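Local coordinates for serine acetyltransferase (Entamoeba histolytica, PDB 3Q1X), which probably transfers an acetyl group to the hydroxyl of L-serine, as serine O-acetyltransferases of the hexapeptide-repeat family do in cysteine biosynthesis, at residues N3-I8 and A91-L96; K43-D48 and S98-L103; A78-L83 and C145-Y150; I134-A139 and A170-H175. One frame throughout, in Å; residues are numbered along the deposited sequence.

Contact 1: residues N3-I8 and A91-L96; sequences NYIYSI and AILEKL
Leu-93 is the first residue along 91-96 to press on the 3-8 helix, and it meets three of its side chains. Its CB lies 3.7 Å from CE2 of Tyr-4, in a direction oblique to the phenol ring, and the two side chains slide past each other in opposite senses. Farther out, Leu-93 CD1 reaches CG1 of Ile-5 at 3.8 Å, with CD2 only slightly more distant from the same atom. The carbonyl end of the residue is used as well: CG1, CG2 and CD1 of Ile-8 gather about Leu-93 O, CD1 at 3.6 Å.

The short axes of the two helical segments approach to 9.8 Å and are inclined by 17°, running the same way, which makes this a near-parallel helix pair within the all-helical part of the subunit. Helix 59-79 closes the groove between them, with Leu-65 and Val-69 on Leu-93 and Thr-66 on Ile-5.

Glu-94 meets Tyr-4 at the more exposed side of the contact. CG of Tyr-4 stands anti to its backbone N (chi1 -162°); from there the ring extends to Glu-94, and its OH lies 3.3 Å from Glu-94 CA and 3.4 Å from Glu-94 CB; the Glu-94 N lies at the ring edge. Leu-96, one turn beyond Leu-93, adds a looser touch, its CB 4.2 Å from CG2 of Ile-8, the two side chains crossing at about a right angle.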
# COMPACT_ATOMS: atom_id res chain seq x y z
N ASN A 3 -11.44 -36.05 -7.55
CA ASN A 3 -12.11 -36.35 -8.81
C ASN A 3 -12.84 -35.13 -9.37
O ASN A 3 -12.85 -34.93 -10.59
CB ASN A 3 -13.05 -37.55 -8.66
CG ASN A 3 -12.30 -38.84 -8.33
OD1 ASN A 3 -11.13 -38.99 -8.64
ND2 ASN A 3 -13.00 -39.79 -7.70
N TYR A 4 -13.41 -34.32 -8.48
CA TYR A 4 -14.03 -33.05 -8.87
C TYR A 4 -12.97 -32.06 -9.35
O TYR A 4 -13.20 -31.34 -10.31
CB TYR A 4 -14.86 -32.46 -7.71
CG TYR A 4 -15.87 -31.40 -8.13
CD1 TYR A 4 -16.85 -31.67 -9.07
CD2 TYR A 4 -15.83 -30.11 -7.57
CE1 TYR A 4 -17.78 -30.71 -9.46
CE2 TYR A 4 -16.77 -29.13 -7.95
CZ TYR A 4 -17.73 -29.44 -8.91
OH TYR A 4 -18.66 -28.51 -9.30
N ILE A 5 -11.81 -32.05 -8.70
CA ILE A 5 -10.67 -31.22 -9.12
C ILE A 5 -10.25 -31.60 -10.53
O ILE A 5 -10.10 -30.72 -11.38
CB ILE A 5 -9.46 -31.33 -8.15
CG1 ILE A 5 -9.75 -30.59 -6.85
CG2 ILE A 5 -8.18 -30.78 -8.80
CD1 ILE A 5 -8.80 -30.93 -5.70
N TYR A 6 -10.08 -32.90 -10.78
CA TYR A 6 -9.73 -33.36 -12.12
C TYR A 6 -10.71 -32.84 -13.19
O TYR A 6 -10.29 -32.40 -14.26
CB TYR A 6 -9.63 -34.89 -12.24
CG TYR A 6 -9.67 -35.26 -13.70
CD1 TYR A 6 -8.52 -35.21 -14.49
CD2 TYR A 6 -10.88 -35.53 -14.33
CE1 TYR A 6 -8.57 -35.48 -15.85
CE2 TYR A 6 -10.94 -35.79 -15.70
CZ TYR A 6 -9.78 -35.77 -16.45
OH TYR A 6 -9.84 -36.04 -17.80
N SER A 7 -12.01 -32.91 -12.89
CA SER A 7 -13.05 -32.50 -13.85
C SER A 7 -13.03 -31.00 -14.09
O SER A 7 -13.19 -30.56 -15.23
CB SER A 7 -14.45 -32.93 -13.38
OG SER A 7 -14.97 -32.06 -12.38
N ILE A 8 -12.82 -30.24 -13.02
CA ILE A 8 -12.75 -28.79 -13.12
C ILE A 8 -11.48 -28.36 -13.86
O ILE A 8 -11.53 -27.47 -14.71
CB ILE A 8 -12.91 -28.09 -11.73
CG1 ILE A 8 -14.31 -28.35 -11.13
CG2 ILE A 8 -12.62 -26.59 -11.81
CD1 ILE A 8 -15.49 -27.85 -11.97
N ALA A 91 -17.76 -25.49 -3.54
CA ALA A 91 -18.42 -24.32 -4.14
C ALA A 91 -17.47 -23.44 -4.95
O ALA A 91 -17.84 -22.96 -6.03
CB ALA A 91 -19.10 -23.51 -3.09
N ILE A 92 -16.27 -23.20 -4.44
CA ILE A 92 -15.24 -22.51 -5.23
C ILE A 92 -14.94 -23.27 -6.53
O ILE A 92 -15.03 -22.71 -7.63
CB ILE A 92 -13.92 -22.31 -4.43
CG1 ILE A 92 -14.11 -21.35 -3.26
CG2 ILE A 92 -12.83 -21.75 -5.34
CD1 ILE A 92 -13.04 -21.46 -2.19
N LEU A 93 -14.60 -24.55 -6.39
CA LEU A 93 -14.32 -25.39 -7.55
C LEU A 93 -15.43 -25.31 -8.60
O LEU A 93 -15.15 -25.07 -9.78
CB LEU A 93 -14.04 -26.84 -7.12
CG LEU A 93 -12.65 -27.12 -6.53
CD1 LEU A 93 -12.65 -28.44 -5.76
CD2 LEU A 93 -11.56 -27.11 -7.61
N GLU A 94 -16.67 -25.47 -8.15
CA GLU A 94 -17.86 -25.34 -9.00
C GLU A 94 -17.87 -24.06 -9.84
O GLU A 94 -18.17 -24.11 -11.04
CB GLU A 94 -19.12 -25.39 -8.14
CG GLU A 94 -20.41 -25.48 -8.95
CD GLU A 94 -21.66 -25.28 -8.10
OE1 GLU A 94 -21.58 -25.36 -6.85
OE2 GLU A 94 -22.74 -25.05 -8.69
N LYS A 95 -17.53 -22.94 -9.21
CA LYS A 95 -17.58 -21.62 -9.85
C LYS A 95 -16.35 -21.25 -10.68
O LYS A 95 -16.37 -20.23 -11.37
CB LYS A 95 -17.81 -20.53 -8.80
CG LYS A 95 -19.18 -20.54 -8.15
CD LYS A 95 -20.22 -19.79 -8.99
CE LYS A 95 -21.60 -19.98 -8.40
NZ LYS A 95 -22.13 -21.35 -8.65
N LEU A 96 -15.27 -22.04 -10.63
CA LEU A 96 -14.02 -21.61 -11.29
C LEU A 96 -14.13 -21.37 -12.81
O LEU A 96 -13.55 -20.40 -13.32
CB LEU A 96 -12.84 -22.53 -10.95
CG LEU A 96 -12.38 -22.44 -9.49
CD1 LEU A 96 -11.27 -23.45 -9.22
CD2 LEU A 96 -11.91 -21.03 -9.13

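Contact 2: residues K43-D48 and S98-L103; sequences KIFFPD and SIKRTL
Lys-100 runs its aliphatic chain alongside Phe-45, the two side chains sliding past each other in opposite directions. Its CB begins the contact at 3.8 Å from CE1 of Phe-45, nearly equidistant from CD1 of the same ring. CG stands anti to the backbone N (chi1 170°), and a bend at chi2 (67°) then brings CD to 3.7 Å from Phe-45 CD1, oblique to the ring. CE comes next, 3.5 Å from the carbonyl O of Phe-45 and 4.2 Å from CE1 of Phe-46. The ammonium at the tip, NZ, finds its salt-bridge partner outside the two segments, in Asp-19, so the methylenes pack against phenyl groups while the charge is paired elsewhere.

The contact joins the end of helix 36-45 to the long helix 82-113 in the helical part of the fold. Phe-46 is the first residue to leave helical backbone angles, and both it and Phe-45 reach helix 82-113.

Leu-103, one turn after Ile-99, lays CD1 over one face of the Phe-45 ring, 3.4 Å from CD2, with the side chains crossing at about a right angle. Ile-99 meets the far end of that ring through CG2, 3.8 Å from CZ. Phe-46 points its rim at Leu-103, whose CB lies near the ring plane, 4.3 Å from CZ. Ile-138 of helix 128-144 also packs on Phe-45.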
# COMPACT_ATOMS: atom_id res chain seq x y z
N LYS A 43 -1.58 -18.88 -11.97
CA LYS A 43 -1.15 -20.05 -12.75
C LYS A 43 -2.34 -20.81 -13.34
O LYS A 43 -2.30 -21.25 -14.49
CB LYS A 43 -0.30 -21.00 -11.89
CG LYS A 43 1.10 -20.46 -11.63
CD LYS A 43 1.98 -21.46 -10.89
CE LYS A 43 3.44 -21.03 -10.97
NZ LYS A 43 4.27 -21.62 -9.89
N ILE A 44 -3.39 -20.95 -12.53
CA ILE A 44 -4.60 -21.68 -12.90
C ILE A 44 -5.37 -21.01 -14.04
O ILE A 44 -5.75 -21.66 -15.01
CB ILE A 44 -5.52 -21.85 -11.67
CG1 ILE A 44 -4.81 -22.68 -10.57
CG2 ILE A 44 -6.86 -22.48 -12.07
CD1 ILE A 44 -5.47 -22.61 -9.20
N PHE A 45 -5.59 -19.70 -13.91
CA PHE A 45 -6.37 -18.95 -14.89
C PHE A 45 -5.59 -18.50 -16.12
O PHE A 45 -6.15 -18.45 -17.21
CB PHE A 45 -7.04 -17.73 -14.25
CG PHE A 45 -8.18 -18.08 -13.32
CD1 PHE A 45 -9.16 -19.00 -13.69
CD2 PHE A 45 -8.30 -17.44 -12.09
CE1 PHE A 45 -10.22 -19.31 -12.83
CE2 PHE A 45 -9.35 -17.72 -11.23
CZ PHE A 45 -10.32 -18.66 -11.59
N PHE A 46 -4.32 -18.14 -15.93
CA PHE A 46 -3.48 -17.64 -17.03
C PHE A 46 -2.08 -18.27 -17.04
O PHE A 46 -1.08 -17.56 -16.86
CB PHE A 46 -3.42 -16.11 -16.99
CG PHE A 46 -4.77 -15.45 -16.94
CD1 PHE A 46 -5.54 -15.32 -18.09
CD2 PHE A 46 -5.29 -14.99 -15.73
CE1 PHE A 46 -6.80 -14.74 -18.04
CE2 PHE A 46 -6.55 -14.40 -15.67
CZ PHE A 46 -7.31 -14.27 -16.83
N PRO A 47 -2.01 -19.60 -17.26
CA PRO A 47 -0.74 -20.33 -17.16
C PRO A 47 0.37 -19.84 -18.10
O PRO A 47 1.54 -19.94 -17.74
CB PRO A 47 -1.12 -21.77 -17.51
CG PRO A 47 -2.44 -21.67 -18.21
CD PRO A 47 -3.13 -20.51 -17.57
N ASP A 48 0.02 -19.32 -19.27
CA ASP A 48 1.01 -18.83 -20.25
C ASP A 48 1.87 -17.71 -19.70
O ASP A 48 2.98 -17.46 -20.18
CB ASP A 48 0.32 -18.31 -21.51
CG ASP A 48 -0.09 -19.41 -22.46
OD1 ASP A 48 0.32 -20.58 -22.26
OD2 ASP A 48 -0.82 -19.10 -23.41
N SER A 98 -16.86 -20.32 -14.45
CA SER A 98 -17.60 -19.07 -14.66
C SER A 98 -16.76 -17.84 -14.27
O SER A 98 -16.80 -16.82 -14.95
CB SER A 98 -18.95 -19.06 -13.93
OG SER A 98 -18.82 -19.12 -12.52
N ILE A 99 -15.99 -17.97 -13.20
CA ILE A 99 -15.04 -16.92 -12.81
C ILE A 99 -14.01 -16.66 -13.91
O ILE A 99 -13.71 -15.51 -14.23
CB ILE A 99 -14.37 -17.25 -11.45
CG1 ILE A 99 -15.44 -17.28 -10.35
CG2 ILE A 99 -13.25 -16.25 -11.15
CD1 ILE A 99 -14.99 -17.87 -9.03
N LYS A 100 -13.47 -17.74 -14.50
CA LYS A 100 -12.52 -17.62 -15.62
C LYS A 100 -13.12 -16.77 -16.75
O LYS A 100 -12.47 -15.85 -17.26
CB LYS A 100 -12.11 -19.00 -16.14
CG LYS A 100 -11.31 -18.99 -17.44
CD LYS A 100 -9.94 -18.35 -17.26
CE LYS A 100 -9.30 -18.03 -18.61
NZ LYS A 100 -9.40 -19.16 -19.57
N ARG A 101 -14.36 -17.07 -17.13
CA ARG A 101 -15.07 -16.29 -18.15
C ARG A 101 -15.22 -14.83 -17.73
O ARG A 101 -14.96 -13.91 -18.52
CB ARG A 101 -16.44 -16.93 -18.45
CG ARG A 101 -16.31 -18.28 -19.16
CD ARG A 101 -17.66 -18.90 -19.56
NE ARG A 101 -18.39 -19.48 -18.44
CZ ARG A 101 -18.41 -20.78 -18.11
NH1 ARG A 101 -17.73 -21.68 -18.81
NH2 ARG A 101 -19.12 -21.17 -17.06
N THR A 102 -15.57 -14.60 -16.47
CA THR A 102 -15.75 -13.23 -15.99
C THR A 102 -14.42 -12.48 -15.99
O THR A 102 -14.37 -11.30 -16.34
CB THR A 102 -16.35 -13.20 -14.58
OG1 THR A 102 -17.59 -13.91 -14.58
CG2 THR A 102 -16.61 -11.76 -14.15
N LEU A 103 -13.35 -13.16 -15.58
CA LEU A 103 -12.03 -12.53 -15.52
C LEU A 103 -11.56 -12.10 -16.91
O LEU A 103 -10.88 -11.08 -17.05
CB LEU A 103 -11.00 -13.45 -14.85
CG LEU A 103 -11.07 -13.54 -13.32
CD1 LEU A 103 -10.09 -14.59 -12.83
CD2 LEU A 103 -10.80 -12.20 -12.65

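Contact 3: residues A78-L83 and C145-Y150; sequences AYNDEL and CGERYY
CG of Asn-80 is anti to its carbonyl carbon (chi1 -57°) and CG of Glu-147 anti to its backbone N (chi1 -151°), with CD of the glutamate turned by chi2 (-81°); the amide and carboxylate then meet, their planes almost perpendicular. ND2 of Asn-80 donates to OE2 of Glu-147 at 3.0 Å, nearly straight, on the anti lone pair; the oxygen lies close to the amide plane. Two backbone donors grip the same oxygen: Tyr-150 N at 2.8 Å from OE2 of Glu-147, on its syn lone pair, and Tyr-149 N at 3.0 Å from that OE2, from above the carboxylate plane. Three N-H groups on one atom of a buried carboxylate would be expected to stabilise its negative charge. ND2 of Asn-80 also bonds to Val-76 O, and a water links the other end of the amide to the loop, donating to Asn-80 OD1 (2.6 Å) and accepting from Arg-148 N.

Beside this polar cluster, CD1 of Tyr-79 lies 3.4 Å from CB of Tyr-149, and CD2 of Tyr-79 is 3.8 Å from CB of Tyr-150. The rings of Tyr-79 and Tyr-149 meet rim to rim, neither over the other's face. Tyr-79 OH bonds to Arg-125 of the second subunit, whose Tyr-29 makes an edge-to-face pair with Tyr-79. Geometrically this is a meeting of two interhelical turns at a subunit interface: the break between helices 59-79 and 82-113 is tied to the loop that follows the Schellman motif at Gly-146, ending helix 128-144.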
# COMPACT_ATOMS: atom_id res chain seq x y z
N ALA A 78 -9.39 -24.08 9.81
CA ALA A 78 -8.83 -23.42 10.99
C ALA A 78 -9.81 -22.44 11.65
O ALA A 78 -9.94 -22.41 12.87
CB ALA A 78 -7.51 -22.73 10.66
N TYR A 79 -10.51 -21.67 10.82
CA TYR A 79 -11.45 -20.66 11.29
C TYR A 79 -12.86 -21.20 11.54
O TYR A 79 -13.65 -20.59 12.26
CB TYR A 79 -11.54 -19.53 10.28
CG TYR A 79 -10.36 -18.59 10.27
CD1 TYR A 79 -10.26 -17.55 11.20
CD2 TYR A 79 -9.35 -18.73 9.32
CE1 TYR A 79 -9.18 -16.68 11.17
CE2 TYR A 79 -8.27 -17.88 9.29
CZ TYR A 79 -8.20 -16.86 10.21
OH TYR A 79 -7.12 -16.00 10.19
N ASN A 80 -13.16 -22.35 10.94
CA ASN A 80 -14.50 -22.91 10.99
C ASN A 80 -14.45 -24.38 11.40
O ASN A 80 -14.08 -24.69 12.54
CB ASN A 80 -15.20 -22.71 9.64
CG ASN A 80 -15.25 -21.24 9.22
OD1 ASN A 80 -16.20 -20.52 9.55
ND2 ASN A 80 -14.24 -20.80 8.47
N ASP A 81 -14.82 -25.27 10.48
CA ASP A 81 -14.66 -26.71 10.71
C ASP A 81 -14.43 -27.46 9.40
O ASP A 81 -14.60 -26.91 8.31
CB ASP A 81 -15.87 -27.26 11.46
CG ASP A 81 -17.16 -27.10 10.68
OD1 ASP A 81 -17.94 -26.18 10.99
OD2 ASP A 81 -17.37 -27.88 9.74
N GLU A 82 -14.04 -28.73 9.53
CA GLU A 82 -13.70 -29.60 8.41
C GLU A 82 -14.82 -29.73 7.37
O GLU A 82 -14.58 -29.61 6.16
CB GLU A 82 -13.28 -30.99 8.92
CG GLU A 82 -11.99 -31.04 9.76
CD GLU A 82 -12.15 -30.58 11.23
OE1 GLU A 82 -13.28 -30.26 11.70
OE2 GLU A 82 -11.12 -30.53 11.93
N LEU A 83 -16.05 -29.98 7.84
CA LEU A 83 -17.19 -30.17 6.95
C LEU A 83 -17.54 -28.88 6.21
O LEU A 83 -17.76 -28.90 4.99
CB LEU A 83 -18.39 -30.74 7.70
CG LEU A 83 -19.74 -30.79 6.98
CD1 LEU A 83 -20.58 -31.97 7.47
CD2 LEU A 83 -20.49 -29.48 7.19
N CYS A 145 -20.83 -18.83 0.62
CA CYS A 145 -21.07 -20.07 1.39
C CYS A 145 -21.36 -19.82 2.86
O CYS A 145 -21.68 -20.76 3.61
CB CYS A 145 -19.88 -21.02 1.28
SG CYS A 145 -19.49 -21.52 -0.36
N GLY A 146 -21.26 -18.56 3.27
CA GLY A 146 -21.50 -18.17 4.66
C GLY A 146 -20.25 -17.98 5.50
O GLY A 146 -20.34 -17.71 6.69
N GLU A 147 -19.08 -18.12 4.88
CA GLU A 147 -17.80 -17.97 5.56
C GLU A 147 -17.52 -16.48 5.80
O GLU A 147 -17.83 -15.64 4.96
CB GLU A 147 -16.69 -18.65 4.76
CG GLU A 147 -15.53 -19.18 5.60
CD GLU A 147 -14.53 -18.10 5.98
OE1 GLU A 147 -14.28 -17.20 5.15
OE2 GLU A 147 -13.99 -18.15 7.11
N ARG A 148 -16.95 -16.16 6.96
CA ARG A 148 -16.82 -14.76 7.36
C ARG A 148 -15.42 -14.37 7.85
O ARG A 148 -15.17 -13.21 8.12
CB ARG A 148 -17.87 -14.43 8.44
CG ARG A 148 -19.33 -14.50 7.96
CD ARG A 148 -19.64 -13.33 7.04
NE ARG A 148 -21.01 -13.38 6.54
CZ ARG A 148 -21.40 -14.07 5.48
NH1 ARG A 148 -20.53 -14.80 4.79
NH2 ARG A 148 -22.68 -14.05 5.10
N TYR A 149 -14.53 -15.35 7.95
CA TYR A 149 -13.20 -15.11 8.50
C TYR A 149 -12.07 -15.19 7.48
O TYR A 149 -11.39 -14.18 7.19
CB TYR A 149 -12.94 -16.08 9.66
CG TYR A 149 -13.67 -15.69 10.93
CD1 TYR A 149 -15.02 -15.99 11.09
CD2 TYR A 149 -13.01 -15.03 11.96
CE1 TYR A 149 -15.71 -15.64 12.25
CE2 TYR A 149 -13.70 -14.67 13.14
CZ TYR A 149 -15.05 -14.98 13.26
OH TYR A 149 -15.75 -14.64 14.40
N TYR A 150 -11.85 -16.39 6.93
CA TYR A 150 -10.73 -16.57 6.01
C TYR A 150 -10.89 -15.74 4.72
O TYR A 150 -9.89 -15.20 4.22
CB TYR A 150 -10.44 -18.06 5.73
CG TYR A 150 -9.48 -18.26 4.58
CD1 TYR A 150 -8.15 -17.80 4.65
CD2 TYR A 150 -9.91 -18.87 3.41
CE1 TYR A 150 -7.29 -17.96 3.56
CE2 TYR A 150 -9.06 -19.04 2.34
CZ TYR A 150 -7.75 -18.59 2.41
OH TYR A 150 -6.93 -18.77 1.32
O HOH W 1 -17.01 -18.08 9.06

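Contact 4: residues I134-A139 and A170-H175; sequences IVYRIA and ASIKGH
Tyr-136 and Arg-137, neighbours on the 134-139 helix, reach a backbone that is extended at strand 171-172. The closest CA pairs are wide, 8.4 Å for CA of Arg-137 and CA of Ile-172, so side chains must span the gap.

CG of Tyr-136 is anti to its backbone N (chi1 156°), and the hydroxyl beyond the ring donates to Ala-170 O at 2.5 Å, from above that carbonyl's plane although the oxygen lies at the ring edge. The same OH accepts a weak bond from Ile-172 N at 3.0 Å. Ile-172 covers one face of the ring, its CD1 4.0 Å from the Tyr-136 ring centroid in a CH-pi contact. Arg-137, extended from CG to NE, splits its guanidinium between two successive carbonyls: NH1 to Ile-172 O at 2.8 Å (162°), close to the guanidinium plane, and NH2 to Lys-173 O at 3.0 Å, tilted from it. NE is paired with Asp-106 of helix 82-113.

Strand 171-172 is one of the two outermost strands of its parallel sheet within the chain, bonded on to Ala-190 and Ile-192. The contact joins helix 128-144 to the first coil of the left-handed beta-helix.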
# COMPACT_ATOMS: atom_id res chain seq x y z
N ILE A 134 -8.99 -10.93 -9.33
CA ILE A 134 -8.73 -12.38 -9.37
C ILE A 134 -9.01 -13.03 -8.02
O ILE A 134 -9.71 -14.03 -7.93
CB ILE A 134 -7.27 -12.70 -9.76
CG1 ILE A 134 -6.98 -12.38 -11.23
CG2 ILE A 134 -6.93 -14.16 -9.49
CD1 ILE A 134 -5.51 -12.57 -11.63
N VAL A 135 -8.43 -12.45 -6.98
CA VAL A 135 -8.58 -12.98 -5.64
C VAL A 135 -9.99 -12.68 -5.13
O VAL A 135 -10.64 -13.56 -4.57
CB VAL A 135 -7.47 -12.48 -4.70
CG1 VAL A 135 -7.67 -13.01 -3.31
CG2 VAL A 135 -6.08 -12.87 -5.25
N TYR A 136 -10.49 -11.46 -5.36
CA TYR A 136 -11.86 -11.12 -4.95
C TYR A 136 -12.92 -12.12 -5.45
O TYR A 136 -13.84 -12.49 -4.71
CB TYR A 136 -12.27 -9.71 -5.39
CG TYR A 136 -13.78 -9.60 -5.50
CD1 TYR A 136 -14.58 -9.46 -4.36
CD2 TYR A 136 -14.41 -9.74 -6.74
CE1 TYR A 136 -15.98 -9.43 -4.47
CE2 TYR A 136 -15.81 -9.72 -6.85
CZ TYR A 136 -16.58 -9.56 -5.72
OH TYR A 136 -17.95 -9.54 -5.83
N ARG A 137 -12.80 -12.54 -6.71
CA ARG A 137 -13.85 -13.36 -7.28
C ARG A 137 -13.93 -14.73 -6.60
O ARG A 137 -15.01 -15.31 -6.46
CB ARG A 137 -13.71 -13.46 -8.81
CG ARG A 137 -13.99 -12.10 -9.47
CD ARG A 137 -14.52 -12.22 -10.89
NE ARG A 137 -14.65 -10.91 -11.54
CZ ARG A 137 -15.68 -10.08 -11.35
NH1 ARG A 137 -16.69 -10.43 -10.56
NH2 ARG A 137 -15.70 -8.92 -11.98
N ILE A 138 -12.78 -15.20 -6.11
CA ILE A 138 -12.76 -16.43 -5.33
C ILE A 138 -13.21 -16.19 -3.88
O ILE A 138 -14.06 -16.92 -3.38
CB ILE A 138 -11.40 -17.16 -5.44
CG1 ILE A 138 -11.32 -17.94 -6.77
CG2 ILE A 138 -11.18 -18.10 -4.26
CD1 ILE A 138 -11.08 -17.08 -8.01
N ALA A 139 -12.67 -15.14 -3.24
CA ALA A 139 -13.08 -14.76 -1.88
C ALA A 139 -14.60 -14.58 -1.75
O ALA A 139 -15.20 -14.96 -0.72
CB ALA A 139 -12.35 -13.51 -1.44
N ALA A 170 -18.84 -7.94 -1.06
CA ALA A 170 -19.24 -7.13 -2.20
C ALA A 170 -19.63 -8.02 -3.37
O ALA A 170 -19.03 -9.07 -3.59
CB ALA A 170 -18.13 -6.17 -2.60
N SER A 171 -20.66 -7.60 -4.10
CA SER A 171 -21.10 -8.30 -5.31
C SER A 171 -20.74 -7.46 -6.52
O SER A 171 -21.18 -6.32 -6.64
CB SER A 171 -22.61 -8.55 -5.26
OG SER A 171 -22.99 -9.08 -4.00
N ILE A 172 -19.92 -8.01 -7.41
CA ILE A 172 -19.43 -7.25 -8.56
C ILE A 172 -19.59 -8.03 -9.86
O ILE A 172 -19.08 -9.15 -10.00
CB ILE A 172 -17.94 -6.81 -8.38
CG1 ILE A 172 -17.70 -6.19 -7.00
CG2 ILE A 172 -17.53 -5.84 -9.48
CD1 ILE A 172 -16.24 -5.89 -6.68
N LYS A 173 -20.31 -7.44 -10.81
CA LYS A 173 -20.50 -8.05 -12.12
C LYS A 173 -19.24 -7.93 -12.99
O LYS A 173 -18.22 -7.41 -12.53
CB LYS A 173 -21.74 -7.48 -12.82
CG LYS A 173 -23.03 -7.83 -12.08
CD LYS A 173 -24.26 -7.60 -12.94
CE LYS A 173 -25.52 -8.11 -12.24
NZ LYS A 173 -26.66 -7.15 -12.39
N GLY A 174 -19.32 -8.42 -14.23
CA GLY A 174 -18.17 -8.48 -15.13
C GLY A 174 -17.79 -7.17 -15.80
O GLY A 174 -18.39 -6.13 -15.55
N HIS A 175 -16.80 -7.25 -16.69
CA HIS A 175 -16.20 -6.08 -17.33
C HIS A 175 -15.85 -5.01 -16.30
O HIS A 175 -16.11 -3.82 -16.50
CB HIS A 175 -17.13 -5.51 -18.42
CG HIS A 175 -17.41 -6.46 -19.54
ND1 HIS A 175 -16.66 -6.50 -20.70
CD2 HIS A 175 -18.37 -7.41 -19.68
CE1 HIS A 175 -17.15 -7.43 -21.51
NE2 HIS A 175 -18.18 -8.00 -20.91

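In the fold
Helix 82-113 is the shared element: contacts 1 and 2 use successive parts of it, their centres 13 Å apart, and contact 3 takes in its first residues. Along the chain these three interleave, each closing after the next has opened, whereas contact 4 begins only after contacts 1 and 2 are complete and interleaves with contact 3. Helix 128-144 ties the set together, since Ile-138 of contact 4 touches Leu-96 of contact 1 and Phe-45 of contact 2. Contact 3 is about 25 Å from contact 2 between centres but touches contact 1, and it lies beside the second subunit. Contacts 1 to 3 therefore hold together the helical region, and contact 4 links it to the left-handed beta-helix.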